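Local coordinates for gluconate kinase (Lactobacillus acidophilus, PDB 3LL3), which binds ATP and D-xylulose and probably transfers a phosphate from ATP to a sugar or sugar acid, as a carbohydrate kinase of the FGGY family, at residues Val11-Thr16 / Ile97-Asn102; Tyr35-Thr40 / Ala45-Lys50. All coordinates share one frame; numbering follows the deposited sequence.

Contact 1. Residues Val11-Thr16 / Ile97-Asn102; sequences VGTTAT and ITWADN. With XUL (D-xylulose), chain E.
W99, a residue of the D-xylulose pocket in the loop after strand 96-97, is flanked by T13 of the turn between strands 4-11 and 15-22. The junction is small, 90 Å² in all, and the T13 methyl makes it by van der Waals contact: CG2 lies 4.0 Å from W99 NE1, approaching the indole obliquely at its pyrrole side, and 4.2 Å from T98 CG2, methyl to methyl. W99 CG sits between its backbone N and carbonyl carbon (chi1 70°), which turns the indole back toward T13 and the sugar. XUL O4 lies over one indole face, displaced from the ring centre and 3.7 Å from NE1; A100 CB covers the centre of the opposite face, 3.8 Å above the plane. The loop holds its own shape through a type I turn from T98 to D101, closed by D101 N to T98 O at 3.1 Å. T98 OG1 accepts from A100 N at 3.3 Å, an ST turn, and is also bonded to A45 O. With the T13 side chain about 8 Å from ATP at the nearest atoms, the strand-turn-strand element is consistent with the phosphate-binding hairpin of the actin-like ATPase fold, here abutting the sugar site.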
ATOM      1  N   VAL A  11      -9.679 -36.779  -2.310  1.00 28.98           N
ATOM      2  CA  VAL A  11      -8.917 -36.858  -1.082  1.00 29.92           C
ATOM      3  C   VAL A  11      -8.133 -35.569  -0.890  1.00 31.51           C
ATOM      4  O   VAL A  11      -6.981 -35.439  -1.332  1.00 30.44           O
ATOM      5  CB  VAL A  11      -7.983 -38.111  -1.064  1.00 30.09           C
ATOM      6  CG1 VAL A  11      -7.376 -38.308   0.310  1.00 27.68           C
ATOM      7  CG2 VAL A  11      -8.767 -39.355  -1.478  1.00 28.50           C
ATOM      8  N   GLY A  12      -8.770 -34.601  -0.240  1.00 32.00           N
ATOM      9  CA  GLY A  12      -8.159 -33.300  -0.064  1.00 31.47           C
ATOM     10  C   GLY A  12      -7.426 -33.178   1.246  1.00 31.24           C
ATOM     11  O   GLY A  12      -7.459 -34.082   2.075  1.00 34.64           O
ATOM     12  N   THR A  13      -6.728 -32.068   1.430  1.00 34.07           N
ATOM     13  CA  THR A  13      -6.209 -31.744   2.745  1.00 36.38           C
ATOM     14  C   THR A  13      -7.428 -31.365   3.588  1.00 37.88           C
ATOM     15  O   THR A  13      -8.427 -30.860   3.056  1.00 37.48           O
ATOM     16  CB  THR A  13      -5.200 -30.585   2.679  1.00 37.96           C
ATOM     17  OG1 THR A  13      -5.707 -29.557   1.819  1.00 38.87           O
ATOM     18  CG2 THR A  13      -3.874 -31.069   2.102  1.00 35.20           C
ATOM     19  N   THR A  14      -7.366 -31.640   4.886  1.00 39.22           N
ATOM     20  CA  THR A  14      -8.490 -31.381   5.807  1.00 38.52           C
ATOM     21  C   THR A  14      -9.767 -32.219   5.619  1.00 37.32           C
ATOM     22  O   THR A  14     -10.489 -32.430   6.588  1.00 39.24           O
ATOM     23  CB  THR A  14      -8.878 -29.881   5.899  1.00 39.84           C
ATOM     24  OG1 THR A  14      -9.546 -29.479   4.702  1.00 42.48           O
ATOM     25  CG2 THR A  14      -7.651 -29.018   6.093  1.00 40.59           C
ATOM     26  N   ALA A  15     -10.063 -32.694   4.410  1.00 33.59           N
ATOM     27  CA  ALA A  15     -11.238 -33.557   4.245  1.00 35.69           C
ATOM     28  C   ALA A  15     -11.290 -34.293   2.919  1.00 32.29           C
ATOM     29  O   ALA A  15     -10.770 -33.831   1.915  1.00 35.01           O
ATOM     30  CB  ALA A  15     -12.541 -32.760   4.454  1.00 37.24           C
ATOM     31  N   THR A  16     -11.920 -35.454   2.938  1.00 32.89           N
ATOM     32  CA  THR A  16     -12.225 -36.194   1.724  1.00 34.60           C
ATOM     33  C   THR A  16     -13.719 -36.050   1.442  1.00 36.12           C
ATOM     34  O   THR A  16     -14.526 -36.026   2.377  1.00 36.18           O
ATOM     35  CB  THR A  16     -11.900 -37.698   1.891  1.00 33.51           C
ATOM     36  OG1 THR A  16     -10.482 -37.871   2.004  1.00 33.02           O
ATOM     37  CG2 THR A  16     -12.435 -38.519   0.700  1.00 30.43           C
ATOM     38  N   ILE A  97       3.174 -36.005   4.756  1.00 31.24           N
ATOM     39  CA  ILE A  97       3.726 -34.658   4.734  1.00 29.99           C
ATOM     40  C   ILE A  97       3.119 -33.918   3.550  1.00 30.98           C
ATOM     41  O   ILE A  97       3.484 -34.178   2.405  1.00 30.26           O
ATOM     42  CB  ILE A  97       5.259 -34.699   4.597  1.00 30.47           C
ATOM     43  CG1 ILE A  97       5.861 -35.597   5.678  1.00 28.68           C
ATOM     44  CG2 ILE A  97       5.852 -33.299   4.680  1.00 29.07           C
ATOM     45  CD1 ILE A  97       7.351 -35.615   5.661  1.00 34.56           C
ATOM     46  N   THR A  98       2.176 -33.016   3.817  1.00 30.88           N
ATOM     47  CA  THR A  98       1.401 -32.391   2.736  1.00 30.39           C
ATOM     48  C   THR A  98       2.162 -31.344   1.945  1.00 29.38           C
ATOM     49  O   THR A  98       3.231 -30.896   2.346  1.00 28.42           O
ATOM     50  CB  THR A  98       0.121 -31.722   3.259  1.00 29.61           C
ATOM     51  OG1 THR A  98       0.459 -30.511   3.949  1.00 28.52           O
ATOM     52  CG2 THR A  98      -0.627 -32.678   4.188  1.00 31.58           C
ATOM     53  N   TRP A  99       1.577 -30.927   0.827  1.00 29.79           N
ATOM     54  CA  TRP A  99       2.203 -29.926  -0.013  1.00 29.65           C
ATOM     55  C   TRP A  99       2.551 -28.681   0.807  1.00 31.43           C
ATOM     56  O   TRP A  99       3.523 -28.013   0.503  1.00 29.54           O
ATOM     57  CB  TRP A  99       1.292 -29.545  -1.182  1.00 29.97           C
ATOM     58  CG  TRP A  99       0.108 -28.771  -0.735  1.00 32.89           C
ATOM     59  CD1 TRP A  99      -1.100 -29.274  -0.334  1.00 33.47           C
ATOM     60  CD2 TRP A  99       0.017 -27.352  -0.602  1.00 32.81           C
ATOM     61  NE1 TRP A  99      -1.935 -28.250   0.030  1.00 32.82           N
ATOM     62  CE2 TRP A  99      -1.276 -27.059  -0.126  1.00 31.50           C
ATOM     63  CE3 TRP A  99       0.900 -26.298  -0.852  1.00 31.73           C
ATOM     64  CZ2 TRP A  99      -1.711 -25.752   0.110  1.00 32.08           C
ATOM     65  CZ3 TRP A  99       0.473 -25.010  -0.619  1.00 34.40           C
ATOM     66  CH2 TRP A  99      -0.824 -24.744  -0.144  1.00 32.45           C
ATOM     67  N   ALA A 100       1.772 -28.386   1.849  1.00 30.94           N
ATOM     68  CA  ALA A 100       1.927 -27.124   2.595  1.00 32.54           C
ATOM     69  C   ALA A 100       3.045 -27.117   3.646  1.00 31.97           C
ATOM     70  O   ALA A 100       3.327 -26.085   4.254  1.00 35.87           O
ATOM     71  CB  ALA A 100       0.580 -26.696   3.235  1.00 30.95           C
ATOM     72  N   ASP A 101       3.675 -28.264   3.860  1.00 33.45           N
ATOM     73  CA  ASP A 101       4.742 -28.377   4.848  1.00 33.57           C
ATOM     74  C   ASP A 101       5.990 -27.719   4.290  1.00 32.94           C
ATOM     75  O   ASP A 101       6.390 -28.015   3.173  1.00 30.99           O
ATOM     76  CB  ASP A 101       5.029 -29.849   5.135  1.00 34.69           C
ATOM     77  CG  ASP A 101       5.829 -30.047   6.401  1.00 35.48           C
ATOM     78  OD1 ASP A 101       5.257 -30.549   7.389  1.00 35.37           O
ATOM     79  OD2 ASP A 101       7.019 -29.684   6.413  1.00 35.73           O
ATOM     80  N   ASN A 102       6.618 -26.829   5.041  1.00 33.16           N
ATOM     81  CA  ASN A 102       7.762 -26.127   4.464  1.00 35.87           C
ATOM     82  C   ASN A 102       9.128 -26.558   5.018  1.00 36.24           C
ATOM     83  O   ASN A 102      10.113 -25.815   4.938  1.00 37.54           O
ATOM     84  CB  ASN A 102       7.562 -24.608   4.528  1.00 38.68           C
ATOM     85  CG  ASN A 102       7.477 -24.093   5.947  1.00 45.65           C
ATOM     86  OD1 ASN A 102       8.231 -24.519   6.826  1.00 48.20           O
ATOM     87  ND2 ASN A 102       6.566 -23.152   6.178  1.00 55.86           N
TER
HETATM   88  C1  XUL E7778      -1.575 -28.250  -7.864  1.00 44.45           C
HETATM   89  C2  XUL E7778      -0.537 -27.807  -6.818  1.00 45.19           C
HETATM   90  C3  XUL E7778      -0.932 -27.700  -5.319  1.00 44.11           C
HETATM   91  C4  XUL E7778      -2.264 -28.371  -4.927  1.00 43.41           C
HETATM   92  C5  XUL E7778      -2.212 -29.910  -4.938  1.00 40.47           C
HETATM   93  O1  XUL E7778      -1.844 -27.190  -8.750  1.00 47.29           O
HETATM   94  O2  XUL E7778       0.571 -27.496  -7.183  1.00 41.71           O
HETATM   95  O3  XUL E7778      -1.054 -26.345  -4.966  1.00 41.02           O
HETATM   96  O4  XUL E7778      -2.586 -27.937  -3.626  1.00 46.77           O
HETATM   97  O5  XUL E7778      -3.199 -30.460  -4.099  1.00 35.38           O

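Contact 2. Residues Tyr35-Thr40 / Ala45-Lys50; sequences YPLIQT and AEEDPK
A45 begins the contact with its methyl, whose CB lies 4.1 Å from L37 CD2. At E46 the backbones join in an antiparallel hydrogen-bonded pair with I38. I38 N gives a short, nearly straight bond to E46 O (2.6 Å, 163° at the hydrogen), and E46 N returns one to I38 O at 3.1 Å. The I38 side chain packs on the same carbonyl, CB 3.3 Å from E46 O, and its CD1 reaches on to E47 CA at 3.9 Å. The E46 carboxylate finds its partners elsewhere, in N95 and Q44. At E47 a chi1 of 38° turns the side chain toward Y35 and L37, and the extended chain beyond brings OE2 to the edge of the Y35 ring, 3.8 Å from CE2, with ring and carboxylate planes 89° apart. The same OE2 also touches L37 CD1. D48 is tied through water: one molecule donates to P36 O and accepts from D48 N. Next, D48 OD1 accepts from K50 N at 2.8 Å, met from above the carboxylate plane, and so caps helix 49-65. Strand 46-47, paired antiparallel with strand 96-97 and bridged here to I38, thus runs straight into an N-capped helix of the FGGY N-terminal domain.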
ATOM      1  N   TYR A  35     -10.293 -34.485   8.688  1.00 41.73           N
ATOM      2  CA  TYR A  35      -9.241 -34.933   9.595  1.00 42.32           C
ATOM      3  C   TYR A  35      -8.402 -33.723   9.958  1.00 41.91           C
ATOM      4  O   TYR A  35      -8.320 -32.780   9.186  1.00 41.09           O
ATOM      5  CB  TYR A  35      -8.384 -36.024   8.947  1.00 39.95           C
ATOM      6  CG  TYR A  35      -8.467 -36.031   7.441  1.00 37.65           C
ATOM      7  CD1 TYR A  35      -9.416 -36.808   6.777  1.00 36.53           C
ATOM      8  CD2 TYR A  35      -7.614 -35.243   6.682  1.00 37.11           C
ATOM      9  CE1 TYR A  35      -9.497 -36.807   5.391  1.00 36.94           C
ATOM     10  CE2 TYR A  35      -7.686 -35.231   5.303  1.00 35.51           C
ATOM     11  CZ  TYR A  35      -8.622 -36.014   4.655  1.00 36.03           C
ATOM     12  OH  TYR A  35      -8.689 -35.982   3.271  1.00 33.41           O
ATOM     13  N   PRO A  36      -7.785 -33.742  11.143  1.00 44.49           N
ATOM     14  CA  PRO A  36      -7.032 -32.576  11.606  1.00 45.30           C
ATOM     15  C   PRO A  36      -5.698 -32.457  10.877  1.00 47.26           C
ATOM     16  O   PRO A  36      -5.119 -33.470  10.471  1.00 41.63           O
ATOM     17  CB  PRO A  36      -6.760 -32.891  13.083  1.00 45.55           C
ATOM     18  CG  PRO A  36      -7.361 -34.248  13.352  1.00 45.41           C
ATOM     19  CD  PRO A  36      -7.627 -34.893  12.043  1.00 45.36           C
ATOM     20  N   LEU A  37      -5.219 -31.230  10.710  1.00 45.00           N
ATOM     21  CA  LEU A  37      -3.862 -31.027  10.238  1.00 46.72           C
ATOM     22  C   LEU A  37      -2.935 -31.079  11.442  1.00 48.78           C
ATOM     23  O   LEU A  37      -3.291 -30.621  12.526  1.00 52.49           O
ATOM     24  CB  LEU A  37      -3.730 -29.675   9.542  1.00 47.17           C
ATOM     25  CG  LEU A  37      -2.668 -29.578   8.443  1.00 48.39           C
ATOM     26  CD1 LEU A  37      -3.154 -30.264   7.163  1.00 46.98           C
ATOM     27  CD2 LEU A  37      -2.329 -28.118   8.161  1.00 52.44           C
ATOM     28  N   ILE A  38      -1.750 -31.647  11.259  1.00 47.50           N
ATOM     29  CA  ILE A  38      -0.756 -31.703  12.319  1.00 47.45           C
ATOM     30  C   ILE A  38       0.252 -30.566  12.147  1.00 51.96           C
ATOM     31  O   ILE A  38       1.138 -30.631  11.288  1.00 49.17           O
ATOM     32  CB  ILE A  38      -0.032 -33.050  12.316  1.00 47.62           C
ATOM     33  CG1 ILE A  38      -1.052 -34.184  12.413  1.00 45.61           C
ATOM     34  CG2 ILE A  38       0.979 -33.121  13.452  1.00 50.19           C
ATOM     35  CD1 ILE A  38      -0.484 -35.543  12.110  1.00 45.11           C
ATOM     36  N   GLN A  39       0.100 -29.517  12.954  1.00 54.77           N
ATOM     37  CA  GLN A  39       1.013 -28.383  12.923  1.00 54.23           C
ATOM     38  C   GLN A  39       1.624 -28.131  14.293  1.00 59.30           C
ATOM     39  O   GLN A  39       1.313 -27.127  14.928  1.00 63.11           O
ATOM     40  CB  GLN A  39       0.280 -27.116  12.482  1.00 56.69           C
ATOM     41  CG  GLN A  39      -0.422 -27.222  11.137  1.00 57.55           C
ATOM     42  CD  GLN A  39      -0.858 -25.871  10.590  1.00 61.70           C
ATOM     43  OE1 GLN A  39      -1.623 -25.144  11.232  1.00 67.05           O
ATOM     44  NE2 GLN A  39      -0.372 -25.529   9.395  1.00 57.64           N
ATOM     45  N   THR A  40       2.488 -29.027  14.758  1.00 60.36           N
ATOM     46  CA  THR A  40       3.143 -28.799  16.042  1.00 61.96           C
ATOM     47  C   THR A  40       3.957 -27.507  15.965  1.00 63.88           C
ATOM     48  O   THR A  40       3.717 -26.560  16.718  1.00 64.97           O
ATOM     49  CB  THR A  40       4.047 -29.983  16.478  1.00 62.99           C
ATOM     50  OG1 THR A  40       5.331 -29.884  15.846  1.00 65.37           O
ATOM     51  CG2 THR A  40       3.399 -31.331  16.142  1.00 59.58           C
ATOM     52  N   ALA A  45       2.994 -29.276   8.471  1.00 40.21           N
ATOM     53  CA  ALA A  45       1.692 -29.527   7.876  1.00 38.95           C
ATOM     54  C   ALA A  45       1.574 -30.990   7.472  1.00 38.38           C
ATOM     55  O   ALA A  45       1.864 -31.353   6.330  1.00 36.24           O
ATOM     56  CB  ALA A  45       1.481 -28.610   6.675  1.00 41.01           C
ATOM     57  N   GLU A  46       1.168 -31.827   8.425  1.00 37.98           N
ATOM     58  CA  GLU A  46       1.084 -33.270   8.220  1.00 38.89           C
ATOM     59  C   GLU A  46      -0.326 -33.746   8.521  1.00 39.62           C
ATOM     60  O   GLU A  46      -1.086 -33.073   9.220  1.00 40.31           O
ATOM     61  CB  GLU A  46       2.055 -34.014   9.145  1.00 38.14           C
ATOM     62  CG  GLU A  46       3.518 -33.624   8.993  1.00 39.74           C
ATOM     63  CD  GLU A  46       4.432 -34.408   9.931  1.00 42.41           C
ATOM     64  OE1 GLU A  46       3.926 -35.222  10.733  1.00 42.01           O
ATOM     65  OE2 GLU A  46       5.659 -34.215   9.862  1.00 45.04           O
ATOM     66  N   GLU A  47      -0.686 -34.904   7.989  1.00 36.38           N
ATOM     67  CA  GLU A  47      -1.906 -35.548   8.441  1.00 39.19           C
ATOM     68  C   GLU A  47      -1.680 -37.039   8.588  1.00 36.52           C
ATOM     69  O   GLU A  47      -0.766 -37.606   7.975  1.00 35.67           O
ATOM     70  CB  GLU A  47      -3.103 -35.218   7.534  1.00 37.29           C
ATOM     71  CG  GLU A  47      -2.783 -35.136   6.057  1.00 38.14           C
ATOM     72  CD  GLU A  47      -3.825 -34.343   5.260  1.00 37.02           C
ATOM     73  OE1 GLU A  47      -4.049 -34.685   4.078  1.00 35.80           O
ATOM     74  OE2 GLU A  47      -4.419 -33.387   5.801  1.00 37.13           O
ATOM     75  N   ASP A  48      -2.503 -37.664   9.425  1.00 37.69           N
ATOM     76  CA  ASP A  48      -2.376 -39.087   9.735  1.00 38.18           C
ATOM     77  C   ASP A  48      -3.046 -39.941   8.652  1.00 36.98           C
ATOM     78  O   ASP A  48      -4.270 -39.905   8.491  1.00 36.07           O
ATOM     79  CB  ASP A  48      -2.989 -39.371  11.111  1.00 40.90           C
ATOM     80  CG  ASP A  48      -2.786 -40.817  11.572  1.00 39.31           C
ATOM     81  OD1 ASP A  48      -2.468 -41.696  10.740  1.00 39.91           O
ATOM     82  OD2 ASP A  48      -2.959 -41.072  12.783  1.00 40.81           O
ATOM     83  N   PRO A  49      -2.237 -40.701   7.894  1.00 35.09           N
ATOM     84  CA  PRO A  49      -2.761 -41.537   6.811  1.00 35.74           C
ATOM     85  C   PRO A  49      -3.819 -42.520   7.310  1.00 36.99           C
ATOM     86  O   PRO A  49      -4.756 -42.795   6.567  1.00 36.01           O
ATOM     87  CB  PRO A  49      -1.517 -42.273   6.307  1.00 30.95           C
ATOM     88  CG  PRO A  49      -0.409 -41.372   6.632  1.00 33.69           C
ATOM     89  CD  PRO A  49      -0.768 -40.759   7.957  1.00 35.84           C
ATOM     90  N   LYS A  50      -3.677 -43.019   8.538  1.00 36.48           N
ATOM     91  CA  LYS A  50      -4.681 -43.918   9.127  1.00 38.84           C
ATOM     92  C   LYS A  50      -6.061 -43.248   9.296  1.00 37.98           C
ATOM     93  O   LYS A  50      -7.096 -43.856   8.997  1.00 37.54           O
ATOM     94  CB  LYS A  50      -4.191 -44.478  10.468  1.00 38.59           C
ATOM     95  CG  LYS A  50      -3.057 -45.470  10.339  1.00 46.05           C
ATOM     96  CD  LYS A  50      -2.465 -45.829  11.692  1.00 47.93           C
ATOM     97  CE  LYS A  50      -1.717 -47.144  11.620  1.00 52.21           C
ATOM     98  NZ  LYS A  50      -2.618 -48.249  11.182  1.00 52.89           N
TER
HETATM   99  O   HOH W   1      -4.375 -36.139  10.886  1.00 42.45           O

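How the contacts relate
Contacts 1 and 2 have centres 8 Å apart and share an interface that uses all four segments. Y35 OH reaches G12 O at 2.6 Å, a probable hydrogen bond, and also bonds T16 OG1, tying 35-40 to the turn of 11-16. A second tie joins 45-50 to 97-102: D101 OD1 probably accepts from A45 N at 2.8 Å, and A45 CB packs 3.7 Å from A100 C. The E47 side chain of contact 2 touches T13 and T98, one from each segment of contact 1, with OE2 3.5 Å from T14 N. Only contact 1 reaches the sugar, through W99; contact 2 is second-shell to it, the E47 side chain about 9 Å from XUL at the nearest atoms.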